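Prophenoloxidase b (Marsupenaeus japonicus, PDB 3WKY) is a type 3 copper protein, the precursor of a phenoloxidase that probably hydroxylates monophenols and oxidises o-diphenols at a dinuclear copper-oxygen site. Local coordinates at residues Glu191-Asn196 with Ile475-Leu480; His184-Trp189 with Leu240-Val245; Val230-Met235 with Gln579-Thr584; Leu445-Phe450 with Thr661-Arg666. All blocks are in the same frame, centred on the assembly; numbering follows the deposited sequence.

Contact 1 of 4, residues Glu191-Asn196 with Ile475-Leu480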
loop_
_atom_site.group_PDB
_atom_site.type_symbol
_atom_site.label_atom_id
_atom_site.label_comp_id
_atom_site.label_asym_id
_atom_site.label_seq_id
_atom_site.Cartn_x
_atom_site.Cartn_y
_atom_site.Cartn_z
ATOM N N GLU A 191 32.066 -7.766 -14.150
ATOM C CA GLU A 191 32.250 -9.112 -14.685
ATOM C C GLU A 191 33.702 -9.403 -15.082
ATOM O O GLU A 191 34.017 -10.506 -15.518
ATOM C CB GLU A 191 31.289 -9.346 -15.854
ATOM C CG GLU A 191 29.808 -9.365 -15.389
ATOM C CD GLU A 191 28.798 -9.389 -16.527
ATOM O OE1 GLU A 191 29.204 -9.479 -17.708
ATOM O OE2 GLU A 191 27.578 -9.327 -16.238
ATOM N N ASP A 192 34.581 -8.421 -14.893
ATOM C CA ASP A 192 36.005 -8.584 -15.220
ATOM C C ASP A 192 36.540 -9.856 -14.565
ATOM O O ASP A 192 36.437 -10.030 -13.350
ATOM C CB ASP A 192 36.802 -7.365 -14.743
ATOM C CG ASP A 192 38.289 -7.458 -15.088
ATOM O OD1 ASP A 192 38.991 -8.310 -14.507
ATOM O OD2 ASP A 192 38.761 -6.665 -15.925
ATOM N N MET A 193 37.074 -10.772 -15.369
ATOM C CA MET A 193 37.454 -12.076 -14.820
ATOM C C MET A 193 38.576 -11.987 -13.788
ATOM O O MET A 193 38.619 -12.778 -12.841
ATOM C CB MET A 193 37.783 -13.078 -15.938
ATOM C CG MET A 193 39.009 -12.742 -16.766
ATOM S SD MET A 193 39.229 -14.011 -18.046
ATOM C CE MET A 193 37.638 -13.923 -18.887
ATOM N N ASN A 194 39.469 -11.014 -13.947
ATOM C CA ASN A 194 40.542 -10.833 -12.980
ATOM C C ASN A 194 40.027 -10.284 -11.648
ATOM O O ASN A 194 40.525 -10.642 -10.577
ATOM C CB ASN A 194 41.620 -9.911 -13.544
ATOM C CG ASN A 194 42.331 -10.512 -14.745
ATOM O OD1 ASN A 194 42.662 -11.695 -14.756
ATOM N ND2 ASN A 194 42.555 -9.695 -15.770
ATOM N N LEU A 195 39.028 -9.413 -11.712
ATOM C CA LEU A 195 38.449 -8.872 -10.484
ATOM C C LEU A 195 37.709 -9.948 -9.704
ATOM O O LEU A 195 37.827 -10.041 -8.474
ATOM C CB LEU A 195 37.506 -7.714 -10.804
ATOM C CG LEU A 195 36.964 -6.984 -9.573
ATOM C CD1 LEU A 195 38.099 -6.329 -8.783
ATOM C CD2 LEU A 195 35.947 -5.933 -10.001
ATOM N N ASN A 196 36.924 -10.752 -10.419
ATOM C CA ASN A 196 36.236 -11.866 -9.788
ATOM C C ASN A 196 37.207 -12.901 -9.212
ATOM O O ASN A 196 36.966 -13.440 -8.136
ATOM C CB ASN A 196 35.236 -12.510 -10.757
ATOM C CG ASN A 196 33.971 -11.694 -10.896
ATOM O OD1 ASN A 196 33.003 -11.905 -10.155
ATOM N ND2 ASN A 196 33.967 -10.747 -11.837
ATOM N N ILE A 475 39.882 -18.514 -25.616
ATOM C CA ILE A 475 38.750 -17.622 -25.378
ATOM C C ILE A 475 39.240 -16.187 -25.300
ATOM O O ILE A 475 40.113 -15.861 -24.491
ATOM C CB ILE A 475 37.986 -17.989 -24.096
ATOM C CG1 ILE A 475 37.409 -19.403 -24.218
ATOM C CG2 ILE A 475 36.869 -16.967 -23.831
ATOM C CD1 ILE A 475 36.762 -19.928 -22.948
ATOM N N LYS A 476 38.662 -15.337 -26.142
ATOM C CA LYS A 476 39.114 -13.964 -26.283
ATOM C C LYS A 476 38.004 -13.005 -25.879
ATOM O O LYS A 476 36.836 -13.231 -26.189
ATOM C CB LYS A 476 39.532 -13.713 -27.730
ATOM C CG LYS A 476 39.811 -12.256 -28.073
ATOM C CD LYS A 476 40.290 -12.124 -29.514
ATOM C CE LYS A 476 40.108 -10.705 -30.014
ATOM N NZ LYS A 476 40.827 -10.480 -31.296
ATOM N N SER A 477 38.361 -11.943 -25.168
ATOM C CA SER A 477 37.376 -10.948 -24.768
ATOM C C SER A 477 38.072 -9.636 -24.453
ATOM O O SER A 477 39.302 -9.576 -24.374
ATOM C CB SER A 477 36.568 -11.430 -23.560
ATOM O OG SER A 477 37.418 -11.715 -22.460
ATOM N N ASN A 478 37.278 -8.586 -24.279
ATOM C CA ASN A 478 37.818 -7.248 -24.062
ATOM C C ASN A 478 37.901 -6.890 -22.587
ATOM O O ASN A 478 37.042 -7.281 -21.797
ATOM C CB ASN A 478 36.968 -6.220 -24.805
ATOM C CG ASN A 478 37.059 -6.379 -26.307
ATOM O OD1 ASN A 478 38.154 -6.421 -26.868
ATOM N ND2 ASN A 478 35.909 -6.486 -26.965
ATOM N N PHE A 479 38.936 -6.140 -22.227
ATOM C CA PHE A 479 39.169 -5.742 -20.844
ATOM C C PHE A 479 39.524 -4.268 -20.817
ATOM O O PHE A 479 40.190 -3.770 -21.733
ATOM C CB PHE A 479 40.373 -6.496 -20.271
ATOM C CG PHE A 479 40.152 -7.960 -20.104
ATOM C CD1 PHE A 479 40.220 -8.819 -21.193
ATOM C CD2 PHE A 479 39.889 -8.491 -18.848
ATOM C CE1 PHE A 479 40.004 -10.186 -21.037
ATOM C CE2 PHE A 479 39.682 -9.853 -18.683
ATOM C CZ PHE A 479 39.743 -10.704 -19.781
ATOM N N LEU A 480 39.120 -3.571 -19.759
ATOM C CA LEU A 480 39.639 -2.224 -19.551
ATOM C C LEU A 480 41.135 -2.377 -19.295
ATOM O O LEU A 480 41.563 -3.374 -18.706
ATOM C CB LEU A 480 38.974 -1.562 -18.343
ATOM C CG LEU A 480 39.278 -0.074 -18.246
ATOM C CD1 LEU A 480 38.519 0.631 -19.351
ATOM C CD2 LEU A 480 38.953 0.510 -16.872
HETATM O O HOH W 1 37.600 -5.019 -17.762
#

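Contact 2 of 4, residues His184-Trp189 with Leu240-Val245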
loop_
_atom_site.group_PDB
_atom_site.type_symbol
_atom_site.label_atom_id
_atom_site.label_comp_id
_atom_site.label_asym_id
_atom_site.label_seq_id
_atom_site.Cartn_x
_atom_site.Cartn_y
_atom_site.Cartn_z
ATOM N N HIS A 184 23.930 -2.069 -16.624
ATOM C CA HIS A 184 24.725 -2.840 -17.576
ATOM C C HIS A 184 25.921 -2.042 -18.110
ATOM O O HIS A 184 26.881 -2.646 -18.595
ATOM C CB HIS A 184 23.862 -3.374 -18.726
ATOM C CG HIS A 184 24.568 -4.371 -19.588
ATOM N ND1 HIS A 184 25.077 -4.050 -20.828
ATOM C CD2 HIS A 184 24.873 -5.675 -19.380
ATOM C CE1 HIS A 184 25.655 -5.119 -21.353
ATOM N NE2 HIS A 184 25.547 -6.116 -20.495
ATOM N N ARG A 185 25.872 -0.710 -18.005
ATOM C CA ARG A 185 26.974 0.146 -18.467
ATOM C C ARG A 185 28.281 -0.159 -17.737
ATOM O O ARG A 185 29.367 0.127 -18.254
ATOM C CB ARG A 185 26.652 1.657 -18.343
ATOM C CG ARG A 185 25.550 2.195 -19.300
ATOM C CD ARG A 185 25.861 3.623 -19.849
ATOM N NE ARG A 185 25.902 4.704 -18.844
ATOM C CZ ARG A 185 24.832 5.287 -18.299
ATOM N NH1 ARG A 185 23.586 4.895 -18.609
ATOM N NH2 ARG A 185 24.998 6.260 -17.418
ATOM N N VAL A 186 28.186 -0.732 -16.540
ATOM C CA VAL A 186 29.388 -1.019 -15.753
ATOM C C VAL A 186 29.600 -2.535 -15.595
ATOM O O VAL A 186 30.427 -2.998 -14.807
ATOM C CB VAL A 186 29.429 -0.156 -14.426
ATOM C CG1 VAL A 186 28.255 -0.436 -13.521
ATOM C CG2 VAL A 186 30.763 -0.262 -13.674
ATOM N N SER A 187 28.884 -3.315 -16.401
ATOM C CA SER A 187 29.029 -4.764 -16.348
ATOM C C SER A 187 30.431 -5.228 -16.765
ATOM O O SER A 187 30.915 -6.237 -16.262
ATOM C CB SER A 187 27.944 -5.478 -17.169
ATOM O OG SER A 187 28.153 -5.326 -18.559
ATOM N N TYR A 188 31.095 -4.494 -17.662
ATOM C CA TYR A 188 32.460 -4.886 -18.054
ATOM C C TYR A 188 33.394 -4.957 -16.840
ATOM O O TYR A 188 34.317 -5.776 -16.792
ATOM C CB TYR A 188 33.054 -3.932 -19.107
ATOM C CG TYR A 188 33.352 -2.575 -18.542
ATOM C CD1 TYR A 188 32.375 -1.596 -18.514
ATOM C CD2 TYR A 188 34.608 -2.272 -18.012
ATOM C CE1 TYR A 188 32.627 -0.368 -17.982
ATOM C CE2 TYR A 188 34.868 -1.033 -17.481
ATOM C CZ TYR A 188 33.872 -0.087 -17.472
ATOM O OH TYR A 188 34.105 1.152 -16.942
ATOM N N TRP A 189 33.144 -4.094 -15.859
ATOM C CA TRP A 189 34.002 -3.985 -14.687
ATOM C C TRP A 189 33.587 -5.024 -13.651
ATOM O O TRP A 189 34.430 -5.771 -13.147
ATOM C CB TRP A 189 33.911 -2.561 -14.136
ATOM C CG TRP A 189 35.031 -2.078 -13.222
ATOM C CD1 TRP A 189 36.191 -1.446 -13.603
ATOM C CD2 TRP A 189 35.055 -2.124 -11.784
ATOM N NE1 TRP A 189 36.937 -1.111 -12.487
ATOM C CE2 TRP A 189 36.266 -1.522 -11.361
ATOM C CE3 TRP A 189 34.169 -2.616 -10.812
ATOM C CZ2 TRP A 189 36.618 -1.408 -10.006
ATOM C CZ3 TRP A 189 34.517 -2.509 -9.474
ATOM C CH2 TRP A 189 35.723 -1.894 -9.082
ATOM N N LEU A 240 31.061 6.937 -15.846
ATOM C CA LEU A 240 30.074 6.499 -16.815
ATOM C C LEU A 240 28.780 7.320 -16.734
ATOM O O LEU A 240 27.760 6.946 -17.326
ATOM C CB LEU A 240 29.768 5.015 -16.559
ATOM C CG LEU A 240 30.916 4.061 -16.895
ATOM C CD1 LEU A 240 30.708 2.687 -16.236
ATOM C CD2 LEU A 240 31.002 3.899 -18.389
ATOM N N ASN A 241 28.821 8.428 -15.996
ATOM C CA ASN A 241 27.622 9.239 -15.751
ATOM C C ASN A 241 26.521 8.475 -15.021
ATOM O O ASN A 241 25.341 8.739 -15.226
ATOM C CB ASN A 241 27.085 9.863 -17.055
ATOM C CG ASN A 241 27.933 11.033 -17.528
ATOM O OD1 ASN A 241 28.446 11.790 -16.714
ATOM N ND2 ASN A 241 28.094 11.176 -18.843
ATOM N N LEU A 242 26.912 7.530 -14.171
ATOM C CA LEU A 242 25.964 6.867 -13.274
ATOM C C LEU A 242 26.039 7.498 -11.890
ATOM O O LEU A 242 27.064 8.062 -11.510
ATOM C CB LEU A 242 26.276 5.372 -13.160
ATOM C CG LEU A 242 26.105 4.530 -14.414
ATOM C CD1 LEU A 242 26.736 3.153 -14.203
ATOM C CD2 LEU A 242 24.632 4.395 -14.759
ATOM N N LYS A 243 24.964 7.402 -11.120
ATOM C CA LYS A 243 25.005 7.864 -9.736
ATOM C C LYS A 243 25.751 6.821 -8.906
ATOM O O LYS A 243 25.694 5.635 -9.222
ATOM C CB LYS A 243 23.578 8.031 -9.193
ATOM C CG LYS A 243 22.794 9.144 -9.893
ATOM C CD LYS A 243 21.305 9.079 -9.584
ATOM C CE LYS A 243 20.953 9.849 -8.320
ATOM N NZ LYS A 243 21.529 9.242 -7.083
ATOM N N PRO A 244 26.459 7.262 -7.856
ATOM C CA PRO A 244 27.171 6.362 -6.934
ATOM C C PRO A 244 26.225 5.317 -6.367
ATOM O O PRO A 244 25.026 5.588 -6.256
ATOM C CB PRO A 244 27.605 7.297 -5.812
ATOM C CG PRO A 244 27.796 8.633 -6.505
ATOM C CD PRO A 244 26.709 8.686 -7.544
ATOM N N VAL A 245 26.747 4.151 -6.009
ATOM C CA VAL A 245 25.882 3.064 -5.535
ATOM C C VAL A 245 25.177 3.409 -4.212
ATOM O O VAL A 245 25.736 4.075 -3.336
ATOM C CB VAL A 245 26.677 1.748 -5.402
ATOM C CG1 VAL A 245 27.736 1.855 -4.299
ATOM C CG2 VAL A 245 25.743 0.583 -5.145
#

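Contact 3 of 4, residues Val230-Met235 with Gln579-Thr584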
loop_
_atom_site.group_PDB
_atom_site.type_symbol
_atom_site.label_atom_id
_atom_site.label_comp_id
_atom_site.label_asym_id
_atom_site.label_seq_id
_atom_site.Cartn_x
_atom_site.Cartn_y
_atom_site.Cartn_z
ATOM N N VAL A 230 34.463 -1.050 -3.181
ATOM C CA VAL A 230 33.312 -0.152 -3.333
ATOM C C VAL A 230 33.705 1.243 -3.843
ATOM O O VAL A 230 33.058 1.796 -4.740
ATOM C CB VAL A 230 32.541 -0.023 -2.000
ATOM C CG1 VAL A 230 31.444 1.058 -2.116
ATOM C CG2 VAL A 230 31.923 -1.384 -1.618
ATOM N N ALA A 231 34.771 1.811 -3.284
ATOM C CA ALA A 231 35.212 3.144 -3.705
ATOM C C ALA A 231 35.565 3.159 -5.191
ATOM O O ALA A 231 35.152 4.054 -5.926
ATOM C CB ALA A 231 36.405 3.606 -2.872
ATOM N N ARG A 232 36.325 2.162 -5.637
ATOM C CA ARG A 232 36.733 2.113 -7.039
ATOM C C ARG A 232 35.550 1.864 -7.967
ATOM O O ARG A 232 35.492 2.402 -9.069
ATOM C CB ARG A 232 37.862 1.091 -7.252
ATOM C CG ARG A 232 39.228 1.675 -6.809
ATOM C CD ARG A 232 40.308 0.616 -6.721
ATOM N NE ARG A 232 41.583 1.243 -6.358
ATOM C CZ ARG A 232 42.476 1.684 -7.236
ATOM N NH1 ARG A 232 42.252 1.570 -8.540
ATOM N NH2 ARG A 232 43.601 2.249 -6.800
ATOM N N TYR A 233 34.589 1.078 -7.507
ATOM C CA TYR A 233 33.375 0.882 -8.274
ATOM C C TYR A 233 32.675 2.211 -8.498
ATOM O O TYR A 233 32.248 2.516 -9.616
ATOM C CB TYR A 233 32.460 -0.054 -7.514
ATOM C CG TYR A 233 31.149 -0.395 -8.193
ATOM C CD1 TYR A 233 31.121 -1.055 -9.423
ATOM C CD2 TYR A 233 29.937 -0.104 -7.568
ATOM C CE1 TYR A 233 29.900 -1.416 -10.024
ATOM C CE2 TYR A 233 28.715 -0.451 -8.162
ATOM C CZ TYR A 233 28.709 -1.109 -9.384
ATOM O OH TYR A 233 27.507 -1.469 -9.962
ATOM N N ASN A 234 32.552 3.003 -7.434
ATOM C CA ASN A 234 31.930 4.312 -7.577
ATOM C C ASN A 234 32.686 5.238 -8.519
ATOM O O ASN A 234 32.080 6.055 -9.200
ATOM C CB ASN A 234 31.751 4.996 -6.225
ATOM C CG ASN A 234 30.456 4.601 -5.541
ATOM O OD1 ASN A 234 29.474 4.213 -6.201
ATOM N ND2 ASN A 234 30.432 4.719 -4.209
ATOM N N MET A 235 34.017 5.134 -8.554
ATOM C CA MET A 235 34.760 5.964 -9.481
ATOM C C MET A 235 34.462 5.550 -10.909
ATOM O O MET A 235 34.403 6.382 -11.816
ATOM C CB MET A 235 36.262 5.889 -9.188
ATOM C CG MET A 235 36.572 6.289 -7.775
ATOM S SD MET A 235 38.342 6.416 -7.437
ATOM C CE MET A 235 38.236 6.265 -5.666
ATOM N N GLN A 579 43.762 -0.905 -12.431
ATOM C CA GLN A 579 44.483 -0.073 -11.484
ATOM C C GLN A 579 44.097 1.406 -11.589
ATOM O O GLN A 579 44.188 2.151 -10.613
ATOM C CB GLN A 579 45.983 -0.241 -11.724
ATOM C CG GLN A 579 46.880 0.540 -10.812
ATOM C CD GLN A 579 48.321 0.126 -11.034
ATOM O OE1 GLN A 579 48.645 -0.439 -12.088
ATOM N NE2 GLN A 579 49.184 0.371 -10.047
ATOM N N VAL A 580 43.674 1.827 -12.778
ATOM C CA VAL A 580 43.309 3.217 -13.021
ATOM C C VAL A 580 41.804 3.263 -13.281
ATOM O O VAL A 580 41.305 2.512 -14.119
ATOM C CB VAL A 580 44.087 3.766 -14.245
ATOM C CG1 VAL A 580 43.631 5.194 -14.620
ATOM C CG2 VAL A 580 45.609 3.737 -13.957
ATOM N N PRO A 581 41.073 4.127 -12.557
ATOM C CA PRO A 581 39.639 4.291 -12.873
ATOM C C PRO A 581 39.456 4.694 -14.342
ATOM O O PRO A 581 40.337 5.337 -14.906
ATOM C CB PRO A 581 39.206 5.433 -11.947
ATOM C CG PRO A 581 40.135 5.321 -10.761
ATOM C CD PRO A 581 41.476 4.910 -11.372
ATOM N N ARG A 582 38.333 4.313 -14.946
ATOM C CA ARG A 582 38.091 4.553 -16.375
ATOM C C ARG A 582 38.309 6.001 -16.797
ATOM O O ARG A 582 38.971 6.272 -17.810
ATOM C CB ARG A 582 36.662 4.134 -16.747
ATOM C CG ARG A 582 36.282 4.329 -18.217
ATOM C CD ARG A 582 34.755 4.239 -18.361
ATOM N NE ARG A 582 34.246 4.328 -19.732
ATOM C CZ ARG A 582 33.938 5.463 -20.363
ATOM N NH1 ARG A 582 34.117 6.641 -19.774
ATOM N NH2 ARG A 582 33.460 5.424 -21.604
ATOM N N GLY A 583 37.759 6.936 -16.027
ATOM C CA GLY A 583 37.795 8.333 -16.422
ATOM C C GLY A 583 36.832 8.584 -17.573
ATOM O O GLY A 583 36.040 7.703 -17.945
ATOM N N THR A 584 36.890 9.783 -18.148
ATOM C CA THR A 584 35.907 10.194 -19.150
ATOM C C THR A 584 36.583 10.642 -20.436
ATOM O O THR A 584 37.785 10.914 -20.460
ATOM C CB THR A 584 35.043 11.374 -18.649
ATOM O OG1 THR A 584 35.882 12.521 -18.416
ATOM C CG2 THR A 584 34.318 11.021 -17.343
HETATM O O HOH W 2 45.778 3.288 -8.526
#

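Contact 4 of 4, residues Leu445-Phe450 with Thr661-Arg666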
loop_
_atom_site.group_PDB
_atom_site.type_symbol
_atom_site.label_atom_id
_atom_site.label_comp_id
_atom_site.label_asym_id
_atom_site.label_seq_id
_atom_site.Cartn_x
_atom_site.Cartn_y
_atom_site.Cartn_z
ATOM N N LEU A 445 48.478 13.365 -16.604
ATOM C CA LEU A 445 47.372 12.827 -17.387
ATOM C C LEU A 445 47.524 11.322 -17.542
ATOM O O LEU A 445 48.582 10.831 -17.960
ATOM C CB LEU A 445 47.308 13.493 -18.767
ATOM C CG LEU A 445 46.266 12.966 -19.763
ATOM C CD1 LEU A 445 44.840 13.210 -19.270
ATOM C CD2 LEU A 445 46.459 13.581 -21.149
ATOM N N LEU A 446 46.473 10.583 -17.188
ATOM C CA LEU A 446 46.474 9.128 -17.335
ATOM C C LEU A 446 45.377 8.723 -18.308
ATOM O O LEU A 446 44.356 9.413 -18.424
ATOM C CB LEU A 446 46.244 8.445 -15.983
ATOM C CG LEU A 446 47.267 8.741 -14.882
ATOM C CD1 LEU A 446 46.936 7.952 -13.620
ATOM C CD2 LEU A 446 48.675 8.411 -15.358
ATOM N N HIS A 447 45.581 7.616 -19.019
ATOM C CA HIS A 447 44.568 7.160 -19.963
ATOM C C HIS A 447 44.076 5.758 -19.653
ATOM O O HIS A 447 44.742 4.980 -18.977
ATOM C CB HIS A 447 45.088 7.184 -21.406
ATOM C CG HIS A 447 45.296 8.556 -21.957
ATOM N ND1 HIS A 447 46.530 9.169 -21.974
ATOM C CD2 HIS A 447 44.428 9.439 -22.511
ATOM C CE1 HIS A 447 46.414 10.370 -22.517
ATOM N NE2 HIS A 447 45.152 10.557 -22.852
ATOM N N THR A 448 42.884 5.456 -20.146
ATOM C CA THR A 448 42.377 4.088 -20.102
ATOM C C THR A 448 41.752 3.785 -21.441
ATOM O O THR A 448 41.396 4.691 -22.199
ATOM C CB THR A 448 41.323 3.821 -18.990
ATOM O OG1 THR A 448 40.111 4.521 -19.289
ATOM C CG2 THR A 448 41.842 4.223 -17.615
ATOM N N PHE A 449 41.679 2.499 -21.776
ATOM C CA PHE A 449 41.058 2.068 -23.034
ATOM C C PHE A 449 40.765 0.572 -22.992
ATOM O O PHE A 449 41.208 -0.120 -22.074
ATOM C CB PHE A 449 41.946 2.409 -24.245
ATOM C CG PHE A 449 43.417 2.220 -23.992
ATOM C CD1 PHE A 449 43.942 0.958 -23.747
ATOM C CD2 PHE A 449 44.273 3.307 -24.008
ATOM C CE1 PHE A 449 45.295 0.783 -23.511
ATOM C CE2 PHE A 449 45.630 3.141 -23.776
ATOM C CZ PHE A 449 46.138 1.879 -23.528
ATOM N N PHE A 450 40.019 0.065 -23.968
ATOM C CA PHE A 450 39.748 -1.371 -23.992
ATOM C C PHE A 450 40.710 -2.115 -24.913
ATOM O O PHE A 450 41.046 -1.630 -25.992
ATOM C CB PHE A 450 38.293 -1.672 -24.362
ATOM C CG PHE A 450 37.322 -1.359 -23.260
ATOM C CD1 PHE A 450 37.037 -2.306 -22.281
ATOM C CD2 PHE A 450 36.710 -0.113 -23.187
ATOM C CE1 PHE A 450 36.145 -2.016 -21.251
ATOM C CE2 PHE A 450 35.819 0.186 -22.160
ATOM C CZ PHE A 450 35.535 -0.765 -21.194
ATOM N N THR A 661 44.407 14.106 -14.120
ATOM C CA THR A 661 43.259 13.950 -15.002
ATOM C C THR A 661 43.305 12.541 -15.567
ATOM O O THR A 661 44.380 12.041 -15.911
ATOM C CB THR A 661 43.301 14.989 -16.145
ATOM O OG1 THR A 661 43.239 16.305 -15.582
ATOM C CG2 THR A 661 42.138 14.801 -17.113
ATOM N N ILE A 662 42.154 11.876 -15.630
ATOM C CA ILE A 662 42.103 10.549 -16.242
ATOM C C ILE A 662 41.145 10.577 -17.422
ATOM O O ILE A 662 39.987 10.981 -17.281
ATOM C CB ILE A 662 41.659 9.450 -15.229
ATOM C CG1 ILE A 662 42.580 9.455 -14.006
ATOM C CG2 ILE A 662 41.639 8.077 -15.907
ATOM C CD1 ILE A 662 42.278 8.370 -12.989
ATOM N N THR A 663 41.623 10.135 -18.581
ATOM C CA THR A 663 40.878 10.279 -19.820
ATOM C C THR A 663 40.702 8.930 -20.498
ATOM O O THR A 663 41.681 8.244 -20.785
ATOM C CB THR A 663 41.598 11.253 -20.774
ATOM O OG1 THR A 663 41.553 12.572 -20.218
ATOM C CG2 THR A 663 40.936 11.266 -22.153
ATOM N N HIS A 664 39.450 8.534 -20.726
ATOM C CA HIS A 664 39.169 7.281 -21.405
ATOM C C HIS A 664 39.183 7.491 -22.910
ATOM O O HIS A 664 38.522 8.395 -23.419
ATOM C CB HIS A 664 37.792 6.723 -20.987
ATOM C CG HIS A 664 37.431 5.442 -21.674
ATOM N ND1 HIS A 664 38.053 4.246 -21.391
ATOM C CD2 HIS A 664 36.518 5.171 -22.636
ATOM C CE1 HIS A 664 37.538 3.291 -22.148
ATOM N NE2 HIS A 664 36.606 3.827 -22.914
ATOM N N LEU A 665 39.922 6.636 -23.614
ATOM C CA LEU A 665 39.999 6.693 -25.068
ATOM C C LEU A 665 39.195 5.562 -25.705
ATOM O O LEU A 665 39.549 4.383 -25.569
ATOM C CB LEU A 665 41.463 6.603 -25.520
ATOM C CG LEU A 665 42.401 7.686 -24.978
ATOM C CD1 LEU A 665 43.880 7.372 -25.278
ATOM C CD2 LEU A 665 42.012 9.042 -25.533
ATOM N N ARG A 666 38.111 5.923 -26.389
ATOM C CA ARG A 666 37.313 4.962 -27.144
ATOM C C ARG A 666 38.124 4.385 -28.313
ATOM O O ARG A 666 37.928 3.241 -28.721
ATOM C CB ARG A 666 36.032 5.630 -27.654
ATOM C CG ARG A 666 35.216 4.758 -28.596
ATOM C CD ARG A 666 33.937 5.438 -29.075
ATOM N NE ARG A 666 32.826 5.261 -28.141
ATOM C CZ ARG A 666 32.152 4.125 -27.982
ATOM N NH1 ARG A 666 32.480 3.042 -28.681
ATOM N NH2 ARG A 666 31.153 4.066 -27.112
HETATM O O HOH W 3 38.852 1.771 -25.801
#

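Contact 1 of 4, residues Glu191-Asn196 with Ile475-Leu480
The ring of Phe479 turns its rim to Met193: CG of Met193 lies in the ring plane, 3.5 Å from CE2 of Phe479. The thioether then runs on past the same rim, with SD of Met193 3.8 Å from CZ of Phe479. Seen from the ring centre the sulfur stands 88° off the normal, making this an edge-on Met-aromatic contact. CG of Met193 sits between backbone N and carbonyl carbon (chi1 66°), and the chain bends at chi3, placing CE 3.9 Å from CZ of Phe479. The contact joins the copper-containing domain to the Ig-like domain, at the N-terminal end of helix 193-205, which carries copper-pocket residues His199 and His203. Asp192 is the N-cap of this helix: OD1 accepts from Leu195 N at 3.0 Å, and weakly from Asn194 N. Its other oxygen, OD2, is 3.6 Å from CD2 of Phe479, the carboxylate plane steeply inclined to the ring. One water links OD2 of Asp192 to Leu480 N, and Asn577 also binds OD2.

Contact 2 of 4, residues His184-Trp189 with Leu240-Val245
Arg185 reaches across to the backbone of Leu240 and grips one carbonyl oxygen side-on with two nitrogens. NH2 of Arg185 lies 2.8 Å from Leu240 O in a fairly straight bond (160°), while NE makes a longer one of 3.3 Å to the same Leu240 O. The acceptor lies close to the guanidinium plane, so the pair of bonds fixes how the group is turned. Van der Waals packing surrounds it. CD2 of Leu242 sits over one face of the guanidinium, 3.3 Å from NH2 of Arg185, toward the rim. CD1 of Leu240 makes an apolar contact with CB of Val186 at 3.6 Å, and the same methyl meets OH of Tyr188 at 3.8 Å, tip to tip; that hydroxyl is hydrogen-bonded to Glu236. An alanine in place of Arg185 would probably leave Leu240 O without both these donors and open a gap over Leu242 CD2. Polar contacts with the second subunit follow: Asn241 ND2 bonds to Asp309 O of the second subunit, and the carboxylate of that Asp309 forms a weak, long ion pair with Arg185. What Arg185 clasps is the Schellman motif ending helix 218-239, with Asn241, at positive phi, as its C-prime residue.

Contact 3 of 4, residues Val230-Met235 with Gln579-Thr584
Arg232 sends its guanidinium from helix 218-239 to the carbonyl of Gln579, and here the contact is tight: NH1 of Arg232 is 2.9 Å from Gln579 O, with the N-H pointing almost straight at it (167°). The oxygen lies near the guanidinium plane, although the donor stands well above the carbonyl plane. The chain is extended from CG to NE (chi3 177°), which sets NE far out from the backbone. Beside the direct bond one water bridges the pair, accepting from NH2 of Arg232 at 3.0 Å and donating to Gln579 O at 2.9 Å. Looser is the apolar side, where Met235 and Pro581 lie side by side with SD of Met235 3.9 Å from CG of Pro581. Beyond the two segments NE binds Thr528 OG1, NH2 binds Glu529 O, and Trp574 makes a cation-pi interaction with Arg232. A leucine in place of Arg232 would probably leave Gln579 O without its direct donor and Trp574 without its cation. The buried positive charge thus appears to be met by neutral oxygens and an aromatic ring, and no carboxylate from either segment takes part.

Contact 4 of 4, residues Leu445-Phe450 with Thr661-Arg666
Thr661 opens the parallel pairing with Leu445-Phe450 by accepting Leu446 N at its O, 2.9 Å away, while its CG2 packs against CD1 of Leu445. Ile662 turns to the other face, that of Leu446 and Thr448, with CG1 4.3 Å from CB of Leu446. Thr663 bonds through both its N and its O to strand 445-450: N donates to Leu446 O at 2.8 Å, and O takes Thr448 N. Its CB also lies 3.8 Å from CD2 of His447, whose ND1 is held by Glu432. At His664, CG stands anti to the backbone N (chi1 179°), and ND1 donates at 3.0 Å to Thr448 OG1, which lies in the ring plane; the ring also meets Phe450 rim to rim, planes at 79°. Leu665 N closes the backbone series on Thr448 O at 2.8 Å, its CD1 lies 3.5 Å from CD2 of His447, and a water joins its O to Phe450 N. In the conformer given here, Thr448 OG1 is also hydrogen-bonded to Arg582 O, which would link both strands of this Ig-like domain sheet to loop 579-584.

Overall arrangement
Contact 3 lies on helix 218-239 and contact 2 on the loop that follows it; their centres are about 10 Å apart, Asn234 OD1 accepts Val245 N, and Tyr188 and Leu240 pack on Arg582. Loop 579-584 leads on to contact 4, about 12 Å from contact 3 between centres, where Thr584 O pairs with His664 N. Contact 1 enters the same sheet through strand 472-481, next to strand 445-456, and Leu480 packs on Phe450, His664 and Tyr188. Contacts 1 and 3 each join the copper-containing and Ig-like domains; contact 2 lies in the former, bordering a second subunit, and contact 4 in the latter. The Arg232 side chain remains about 14 Å from the copper-oxygen cluster, and none of the four contacts supplies a residue of the cluster's pocket.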